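Local coordinates for protein cystatin-2 (Ornithodoros moubata, PDB 3L0R) that inhibits cysteine proteinases, acting broadly on mammalian cathepsins of both endopeptidase and exopeptidase type and on the tick's own cathepsin B-like and C-like enzymes, at residues 21-26 against 101-106; 55-60 against 87-92; 5-10 against 45-50. All blocks are in the same frame, centred on the assembly; numbering follows the deposited sequence.

Interaction 1: 21-26 against 101-106; sequences AHFATS and KSVTSY
Thr25 OG1 sits in the middle of a short polar relay: it accepts a hydrogen bond from Tyr106 OH at 2.8 Å and donates its own to Ala21 O, one helical turn back, at 2.9 Å. Ala21 O also takes the helical bond from Thr25 N, and the two donors reach it from opposite faces of its carbonyl plane. The Thr25 hydroxyl meets the Tyr106 ring at its edge, near the ring plane. Ala24 CB lies at that edge too, 4.0 Å from Tyr106 CE1. Tyr106 CG, anti to the backbone N (chi1 -164°), starts the ring toward the helix. Earlier in the strand, Val103 CG2 touches Phe23 CE2 at 3.9 Å and also nears Ala24 CA. Phe23 CZ rests on Lys101 CB at 3.8 Å, and Lys101 CD passes over one face of the ring. The segment axes of 21-25 and 101-106 run at 69° to each other. A phenylalanine in place of Tyr106 would probably leave Thr25 OG1 without its donor and the ring less firmly fixed against the helix. The chemistry is therefore split: a directional hydroxyl relay at the Tyr106 end, and non-directional aliphatic and aromatic packing toward Lys101.

Interaction 2: 55-60 against 87-92; sequences KLTIEI and TCVAVI
Leu56 and Ala90 form a hydrogen-bonded antiparallel pair, as do Ile58 and Cys88, and four backbone bonds join the strands. Leu56 N to Ala90 O and Ala90 N to Leu56 O are both 2.7 Å; Ile58 N to Cys88 O is 2.9 Å and Cys88 N to Ile58 O is 2.8 Å. Weaker CA-H...O contacts flank them, such as Val89 CA to Leu56 O at 3.3 Å, giving each of the four carbonyl oxygens a second approach.

Apolar contacts line the face carrying Leu56, Ile58, Cys88 and Ala90. Leu56 CD1 meets Ile92 CD1 at 3.5 Å, and Ile60 CD1 presses on Cys88 SG at the same 3.5 Å. That sulfur is bonded to Cys108 of the last strand, while Leu20 and Thr25 of the helix and Tyr106 cover this side.

On the reverse face the pairs are mixed. Lys55 CD lies against Val89 CG1 and Val91 CG2; the bend at chi2 (139°) sets it against both valines. Glu59 CG approaches Thr87 OG1, but the carboxylate is held by a salt bridge to Lys42. The result is an amphipathic pair of neighbouring strands, with an apolar, disulfide-tied face toward the helix and a more polar, partly exposed face on the other side.

Interaction 3: 5-10 against 45-50; sequences GGWTRQ and ETQVVA
Trp7 and Gln47 make the dense part of this contact. Gln47 CB stands 3.6 Å from the centroid of the six-membered Trp7 ring, 13° off its normal, a CH-pi contact over the face but displaced toward the rim. The Gln47 amide continues over the indole with its plane 25° from the ring's, and Gln47 OE1 lies 3.5 Å from Trp7 CZ2. Gln47 CG, anti to the backbone N (chi1 -178°), starts an extended chain that reaches across the indole. Both ends of the amide are engaged: Gln47 NE2 donates to Gly5 O at 3.1 Å, and Gln47 OE1 accepts from Asn53. Glu45 O lies at the edge of the indole, and Lys55 adds a cation-pi contact to the ring. Beside this stack, Thr8 and Thr46 form a hydrogen-bonded antiparallel pair, with Thr8 N to Thr46 O at 2.7 Å and Thr46 N to Thr8 O at 2.9 Å.

The margins are looser. Arg9 NH2 lies 3.1 Å from Glu45 OE2, but the oxygen is well out of the guanidinium plane, so charge alone holds the pair; Arg9 NH2 also has a salt bridge to Glu43. Gln10 NE2 reaches Thr46 OG1 at 2.8 Å in a bent, weak hydrogen bond. On the N-terminal side of Trp7 the two chains draw apart, and a water spans the opening, donating to Gly6 O and accepting from Val48 N. Gly5 and Gly6 are exposed here.

Such an arrangement is characteristic of the inhibitory edge of cystatins, where the N-terminal trunk runs beside the first hairpin loop with its QxVxG signature, which begins here at Gln47; in the family both elements enter the active-site cleft of papain-like proteinases.

How the interactions relate
Starting from the N terminus, interaction 3 closes the first loop by laying strand 8-10 along strand 34-48, with helix 15-25 inside the enclosed chain. That helix then reaches forward through interaction 1 to strand 100-108, so interactions 1 and 3 cross. Interaction 2 comes after interaction 3 in series and is nested within the long loop of interaction 1, joining the two strands between. Interactions 1 and 2 touch where Thr104 and Ser105 form a classic beta bulge opposite Val91; interactions 2 and 3 touch through Lys55 N and Glu45 O, a probable hydrogen bond between neighbouring strands. Together they bind both sheet edges, its middle and the helix lying across it.

Interaction 1: 21-26 against 101-106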
loop_
_atom_site.group_PDB
_atom_site.type_symbol
_atom_site.label_atom_id
_atom_site.label_comp_id
_atom_site.label_asym_id
_atom_site.label_seq_id
_atom_site.Cartn_x
_atom_site.Cartn_y
_atom_site.Cartn_z
ATOM N N ALA A 21 0.367 -3.198 -1.159
ATOM C CA ALA A 21 0.961 -1.873 -1.023
ATOM C C ALA A 21 0.559 -0.987 -2.191
ATOM O O ALA A 21 0.180 0.174 -1.997
ATOM C CB ALA A 21 2.467 -1.962 -0.899
ATOM N N HIS A 22 0.590 -1.538 -3.393
ATOM C CA HIS A 22 0.141 -0.815 -4.558
ATOM C C HIS A 22 -1.340 -0.504 -4.490
ATOM O O HIS A 22 -1.764 0.599 -4.845
ATOM C CB HIS A 22 0.447 -1.619 -5.815
ATOM C CG HIS A 22 1.861 -1.477 -6.288
ATOM N ND1 HIS A 22 2.345 -0.311 -6.835
ATOM C CD2 HIS A 22 2.889 -2.356 -6.306
ATOM C CE1 HIS A 22 3.611 -0.481 -7.176
ATOM N NE2 HIS A 22 3.963 -1.714 -6.867
ATOM N N PHE A 23 -2.129 -1.474 -4.043
ATOM C CA PHE A 23 -3.564 -1.283 -3.886
ATOM C C PHE A 23 -3.836 -0.091 -2.979
ATOM O O PHE A 23 -4.644 0.766 -3.295
ATOM C CB PHE A 23 -4.255 -2.544 -3.328
ATOM C CG PHE A 23 -5.632 -2.276 -2.789
ATOM C CD1 PHE A 23 -6.720 -2.111 -3.662
ATOM C CD2 PHE A 23 -5.844 -2.138 -1.413
ATOM C CE1 PHE A 23 -7.989 -1.835 -3.166
ATOM C CE2 PHE A 23 -7.107 -1.849 -0.911
ATOM C CZ PHE A 23 -8.185 -1.704 -1.785
ATOM N N ALA A 24 -3.142 -0.039 -1.856
ATOM C CA ALA A 24 -3.382 0.997 -0.860
ATOM C C ALA A 24 -2.888 2.365 -1.340
ATOM O O ALA A 24 -3.519 3.399 -1.070
ATOM C CB ALA A 24 -2.719 0.617 0.460
ATOM N N THR A 25 -1.769 2.364 -2.056
ATOM C CA THR A 25 -1.139 3.601 -2.500
ATOM C C THR A 25 -1.875 4.221 -3.690
ATOM O O THR A 25 -2.099 5.444 -3.734
ATOM C CB THR A 25 0.350 3.351 -2.821
ATOM O OG1 THR A 25 1.014 2.970 -1.608
ATOM C CG2 THR A 25 1.031 4.589 -3.385
ATOM N N SER A 26 -2.252 3.375 -4.646
ATOM C CA SER A 26 -2.944 3.804 -5.856
ATOM C C SER A 26 -4.271 4.482 -5.489
ATOM O O SER A 26 -4.914 5.173 -6.283
ATOM C CB SER A 26 -3.211 2.576 -6.733
ATOM O OG SER A 26 -4.278 1.762 -6.243
ATOM N N LYS A 101 -11.571 -5.485 0.144
ATOM C CA LYS A 101 -10.391 -4.855 0.721
ATOM C C LYS A 101 -10.728 -3.383 0.904
ATOM O O LYS A 101 -11.268 -2.737 0.002
ATOM C CB LYS A 101 -9.182 -4.983 -0.213
ATOM C CG LYS A 101 -8.642 -6.378 -0.366
ATOM C CD LYS A 101 -7.282 -6.364 -1.063
ATOM C CE LYS A 101 -7.343 -6.714 -2.568
ATOM N NZ LYS A 101 -7.118 -8.189 -2.879
ATOM N N SER A 102 -10.435 -2.854 2.077
ATOM C CA SER A 102 -10.563 -1.431 2.311
ATOM C C SER A 102 -9.317 -0.906 3.009
ATOM O O SER A 102 -8.601 -1.639 3.694
ATOM C CB SER A 102 -11.826 -1.115 3.108
ATOM O OG SER A 102 -12.191 -2.190 3.936
ATOM N N VAL A 103 -9.031 0.370 2.801
ATOM C CA VAL A 103 -7.876 0.967 3.440
ATOM C C VAL A 103 -8.377 1.542 4.747
ATOM O O VAL A 103 -9.112 2.548 4.767
ATOM C CB VAL A 103 -7.233 2.028 2.553
ATOM C CG1 VAL A 103 -6.002 2.613 3.238
ATOM C CG2 VAL A 103 -6.865 1.413 1.202
ATOM N N THR A 104 -8.021 0.872 5.842
ATOM C CA THR A 104 -8.427 1.348 7.170
ATOM C C THR A 104 -7.786 2.703 7.500
ATOM O O THR A 104 -8.452 3.596 8.005
ATOM C CB THR A 104 -8.083 0.328 8.252
ATOM O OG1 THR A 104 -8.678 -0.922 7.903
ATOM C CG2 THR A 104 -8.622 0.771 9.603
ATOM N N SER A 105 -6.496 2.840 7.209
ATOM C CA SER A 105 -5.755 4.061 7.493
ATOM C C SER A 105 -4.529 4.094 6.613
ATOM O O SER A 105 -4.030 3.062 6.186
ATOM C CB SER A 105 -5.364 4.171 8.983
ATOM O OG SER A 105 -4.491 3.131 9.414
ATOM N N TYR A 106 -4.056 5.293 6.325
ATOM C CA TYR A 106 -2.887 5.476 5.499
ATOM C C TYR A 106 -2.199 6.728 6.017
ATOM O O TYR A 106 -2.711 7.845 5.872
ATOM C CB TYR A 106 -3.295 5.604 4.028
ATOM C CG TYR A 106 -2.162 5.431 3.045
ATOM C CD1 TYR A 106 -2.100 4.308 2.215
ATOM C CD2 TYR A 106 -1.181 6.406 2.903
ATOM C CE1 TYR A 106 -1.073 4.148 1.280
ATOM C CE2 TYR A 106 -0.155 6.265 1.966
ATOM C CZ TYR A 106 -0.101 5.136 1.165
ATOM O OH TYR A 106 0.919 5.009 0.253
#

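Interaction 2: 55-60 against 87-92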
loop_
_atom_site.group_PDB
_atom_site.type_symbol
_atom_site.label_atom_id
_atom_site.label_comp_id
_atom_site.label_asym_id
_atom_site.label_seq_id
_atom_site.Cartn_x
_atom_site.Cartn_y
_atom_site.Cartn_z
ATOM N N LYS A 55 -0.773 -4.639 7.974
ATOM C CA LYS A 55 -0.083 -3.398 8.294
ATOM C C LYS A 55 1.271 -3.303 7.541
ATOM O O LYS A 55 2.244 -4.001 7.849
ATOM C CB LYS A 55 0.059 -3.242 9.808
ATOM C CG LYS A 55 0.868 -2.015 10.231
ATOM C CD LYS A 55 0.259 -1.333 11.420
ATOM C CE LYS A 55 0.553 -2.068 12.692
ATOM N NZ LYS A 55 -0.356 -1.608 13.759
ATOM N N LEU A 56 1.311 -2.421 6.547
ATOM C CA LEU A 56 2.479 -2.275 5.698
ATOM C C LEU A 56 3.167 -0.934 5.910
ATOM O O LEU A 56 2.536 0.132 5.784
ATOM C CB LEU A 56 2.091 -2.442 4.226
ATOM C CG LEU A 56 0.985 -3.469 3.912
ATOM C CD1 LEU A 56 0.448 -3.246 2.520
ATOM C CD2 LEU A 56 1.464 -4.930 4.093
ATOM N N THR A 57 4.445 -1.010 6.272
ATOM C CA THR A 57 5.327 0.119 6.340
ATOM C C THR A 57 6.075 0.129 4.994
ATOM O O THR A 57 6.800 -0.812 4.635
ATOM C CB THR A 57 6.290 0.003 7.554
ATOM O OG1 THR A 57 5.530 -0.255 8.738
ATOM C CG2 THR A 57 7.088 1.283 7.770
ATOM N N ILE A 58 5.834 1.187 4.231
ATOM C CA ILE A 58 6.297 1.282 2.855
ATOM C C ILE A 58 6.923 2.633 2.578
ATOM O O ILE A 58 6.641 3.620 3.273
ATOM C CB ILE A 58 5.147 1.058 1.843
ATOM C CG1 ILE A 58 4.242 2.294 1.781
ATOM C CG2 ILE A 58 4.356 -0.247 2.187
ATOM C CD1 ILE A 58 2.799 2.020 1.350
ATOM N N GLU A 59 7.790 2.662 1.572
ATOM C CA GLU A 59 8.271 3.915 1.017
ATOM C C GLU A 59 7.568 4.216 -0.283
ATOM O O GLU A 59 7.456 3.359 -1.166
ATOM C CB GLU A 59 9.777 3.899 0.838
ATOM C CG GLU A 59 10.485 4.000 2.160
ATOM C CD GLU A 59 11.966 3.767 2.056
ATOM O OE1 GLU A 59 12.456 3.467 0.940
ATOM O OE2 GLU A 59 12.648 3.881 3.105
ATOM N N ILE A 60 7.067 5.445 -0.377
ATOM C CA ILE A 60 6.329 5.879 -1.553
ATOM C C ILE A 60 7.011 7.049 -2.238
ATOM O O ILE A 60 7.867 7.726 -1.650
ATOM C CB ILE A 60 4.842 6.214 -1.236
ATOM C CG1 ILE A 60 4.723 7.544 -0.475
ATOM C CG2 ILE A 60 4.170 5.030 -0.516
ATOM C CD1 ILE A 60 3.309 8.101 -0.391
ATOM N N THR A 87 7.865 7.719 3.831
ATOM C CA THR A 87 7.550 6.523 4.563
ATOM C C THR A 87 6.127 6.620 5.073
ATOM O O THR A 87 5.768 7.601 5.724
ATOM C CB THR A 87 8.562 6.340 5.702
ATOM O OG1 THR A 87 9.865 6.196 5.126
ATOM C CG2 THR A 87 8.243 5.122 6.550
ATOM N N CYS A 88 5.317 5.613 4.755
ATOM C CA CYS A 88 3.939 5.570 5.194
ATOM C C CYS A 88 3.625 4.235 5.842
ATOM O O CYS A 88 4.304 3.233 5.592
ATOM C CB CYS A 88 2.967 5.781 4.027
ATOM S SG CYS A 88 3.283 7.216 3.006
ATOM N N VAL A 89 2.570 4.233 6.655
ATOM C CA VAL A 89 2.026 3.013 7.227
ATOM C C VAL A 89 0.591 2.862 6.720
ATOM O O VAL A 89 -0.268 3.728 6.970
ATOM C CB VAL A 89 2.084 3.003 8.791
ATOM C CG1 VAL A 89 1.455 1.732 9.350
ATOM C CG2 VAL A 89 3.516 3.118 9.275
ATOM N N ALA A 90 0.353 1.769 5.986
ATOM C CA ALA A 90 -0.967 1.453 5.454
ATOM C C ALA A 90 -1.555 0.219 6.134
ATOM O O ALA A 90 -0.890 -0.821 6.258
ATOM C CB ALA A 90 -0.903 1.248 3.942
ATOM N N VAL A 91 -2.806 0.351 6.581
ATOM C CA VAL A 91 -3.566 -0.779 7.096
ATOM C C VAL A 91 -4.710 -1.085 6.135
ATOM O O VAL A 91 -5.551 -0.215 5.849
ATOM C CB VAL A 91 -4.086 -0.561 8.536
ATOM C CG1 VAL A 91 -4.818 -1.816 9.037
ATOM C CG2 VAL A 91 -2.941 -0.195 9.491
ATOM N N ILE A 92 -4.681 -2.322 5.626
ATOM C CA ILE A 92 -5.706 -2.900 4.759
ATOM C C ILE A 92 -6.447 -3.984 5.516
ATOM O O ILE A 92 -5.832 -4.912 6.063
ATOM C CB ILE A 92 -5.118 -3.543 3.451
ATOM C CG1 ILE A 92 -4.425 -2.503 2.589
ATOM C CG2 ILE A 92 -6.216 -4.240 2.614
ATOM C CD1 ILE A 92 -2.963 -2.531 2.703
#

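Interaction 3: 5-10 against 45-50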
loop_
_atom_site.group_PDB
_atom_site.type_symbol
_atom_site.label_atom_id
_atom_site.label_comp_id
_atom_site.label_asym_id
_atom_site.label_seq_id
_atom_site.Cartn_x
_atom_site.Cartn_y
_atom_site.Cartn_z
ATOM N N GLY A 5 -4.689 -12.854 19.097
ATOM C CA GLY A 5 -5.212 -11.583 18.594
ATOM C C GLY A 5 -4.178 -10.559 18.147
ATOM O O GLY A 5 -4.542 -9.558 17.526
ATOM N N GLY A 6 -2.897 -10.794 18.454
ATOM C CA GLY A 6 -1.849 -9.799 18.215
ATOM C C GLY A 6 -1.406 -9.640 16.767
ATOM O O GLY A 6 -1.952 -10.267 15.862
ATOM N N TRP A 7 -0.414 -8.783 16.548
ATOM C CA TRP A 7 0.172 -8.592 15.234
ATOM C C TRP A 7 1.300 -9.591 15.011
ATOM O O TRP A 7 2.133 -9.783 15.886
ATOM C CB TRP A 7 0.677 -7.153 15.082
ATOM C CG TRP A 7 -0.452 -6.154 15.002
ATOM C CD1 TRP A 7 -0.985 -5.433 16.038
ATOM C CD2 TRP A 7 -1.209 -5.787 13.829
ATOM N NE1 TRP A 7 -2.010 -4.636 15.585
ATOM C CE2 TRP A 7 -2.174 -4.834 14.238
ATOM C CE3 TRP A 7 -1.162 -6.166 12.479
ATOM C CZ2 TRP A 7 -3.090 -4.252 13.339
ATOM C CZ3 TRP A 7 -2.065 -5.595 11.592
ATOM C CH2 TRP A 7 -3.021 -4.646 12.025
ATOM N N THR A 8 1.330 -10.236 13.848
ATOM C CA THR A 8 2.420 -11.160 13.529
ATOM C C THR A 8 3.327 -10.587 12.445
ATOM O O THR A 8 2.880 -10.280 11.341
ATOM C CB THR A 8 1.872 -12.536 13.154
ATOM O OG1 THR A 8 1.127 -13.034 14.270
ATOM C CG2 THR A 8 2.991 -13.522 12.815
ATOM N N ARG A 9 4.599 -10.421 12.765
ATOM C CA ARG A 9 5.531 -9.864 11.787
ATOM C C ARG A 9 5.856 -10.875 10.680
ATOM O O ARG A 9 6.124 -12.048 10.951
ATOM C CB ARG A 9 6.808 -9.304 12.440
ATOM C CG ARG A 9 7.615 -8.450 11.468
ATOM C CD ARG A 9 8.590 -7.524 12.170
ATOM N NE ARG A 9 7.939 -6.308 12.641
ATOM C CZ ARG A 9 7.612 -6.106 13.914
ATOM N NH1 ARG A 9 7.892 -7.038 14.825
ATOM N NH2 ARG A 9 7.008 -4.978 14.285
ATOM N N GLN A 10 5.800 -10.390 9.439
ATOM C CA GLN A 10 6.014 -11.191 8.240
ATOM C C GLN A 10 7.304 -10.806 7.522
ATOM O O GLN A 10 7.902 -9.727 7.767
ATOM C CB GLN A 10 4.837 -11.002 7.279
ATOM C CG GLN A 10 3.461 -11.291 7.889
ATOM C CD GLN A 10 3.297 -12.738 8.326
ATOM O OE1 GLN A 10 3.889 -13.646 7.735
ATOM N NE2 GLN A 10 2.490 -12.961 9.360
ATOM N N GLU A 45 3.061 -6.631 9.020
ATOM C CA GLU A 45 2.469 -7.283 10.174
ATOM C C GLU A 45 1.030 -7.611 9.840
ATOM O O GLU A 45 0.314 -6.794 9.237
ATOM C CB GLU A 45 2.513 -6.391 11.415
ATOM C CG GLU A 45 3.907 -6.166 11.964
ATOM C CD GLU A 45 3.986 -4.902 12.798
ATOM O OE1 GLU A 45 4.101 -3.789 12.190
ATOM O OE2 GLU A 45 3.942 -5.033 14.053
ATOM N N THR A 46 0.611 -8.813 10.228
ATOM C CA THR A 46 -0.755 -9.267 9.961
ATOM C C THR A 46 -1.470 -9.563 11.256
ATOM O O THR A 46 -0.839 -9.905 12.264
ATOM C CB THR A 46 -0.777 -10.500 9.032
ATOM O OG1 THR A 46 0.036 -11.558 9.587
ATOM C CG2 THR A 46 -0.241 -10.110 7.668
ATOM N N GLN A 47 -2.784 -9.408 11.235
ATOM C CA GLN A 47 -3.597 -9.617 12.410
ATOM C C GLN A 47 -4.853 -10.329 11.951
ATOM O O GLN A 47 -5.519 -9.875 11.011
ATOM C CB GLN A 47 -3.961 -8.278 13.058
ATOM C CG GLN A 47 -4.793 -8.388 14.345
ATOM C CD GLN A 47 -5.217 -7.033 14.875
ATOM O OE1 GLN A 47 -5.808 -6.228 14.152
ATOM N NE2 GLN A 47 -4.911 -6.766 16.140
ATOM N N VAL A 48 -5.176 -11.429 12.623
ATOM C CA VAL A 48 -6.374 -12.202 12.340
ATOM C C VAL A 48 -7.561 -11.615 13.100
ATOM O O VAL A 48 -7.597 -11.649 14.326
ATOM C CB VAL A 48 -6.191 -13.695 12.760
ATOM C CG1 VAL A 48 -7.477 -14.522 12.497
ATOM C CG2 VAL A 48 -4.958 -14.300 12.089
ATOM N N VAL A 49 -8.527 -11.095 12.348
ATOM C CA VAL A 49 -9.805 -10.608 12.882
ATOM C C VAL A 49 -10.951 -11.338 12.139
ATOM O O VAL A 49 -10.797 -12.514 11.784
ATOM C CB VAL A 49 -9.891 -9.056 12.782
ATOM C CG1 VAL A 49 -9.001 -8.387 13.849
ATOM C CG2 VAL A 49 -9.514 -8.581 11.361
ATOM N N ALA A 50 -12.093 -10.693 11.908
ATOM C CA ALA A 50 -13.121 -11.336 11.077
ATOM C C ALA A 50 -12.744 -11.130 9.615
ATOM O O ALA A 50 -13.440 -10.438 8.866
ATOM C CB ALA A 50 -14.519 -10.797 11.380
HETATM O O HOH W 1 -3.649 -12.110 15.128
#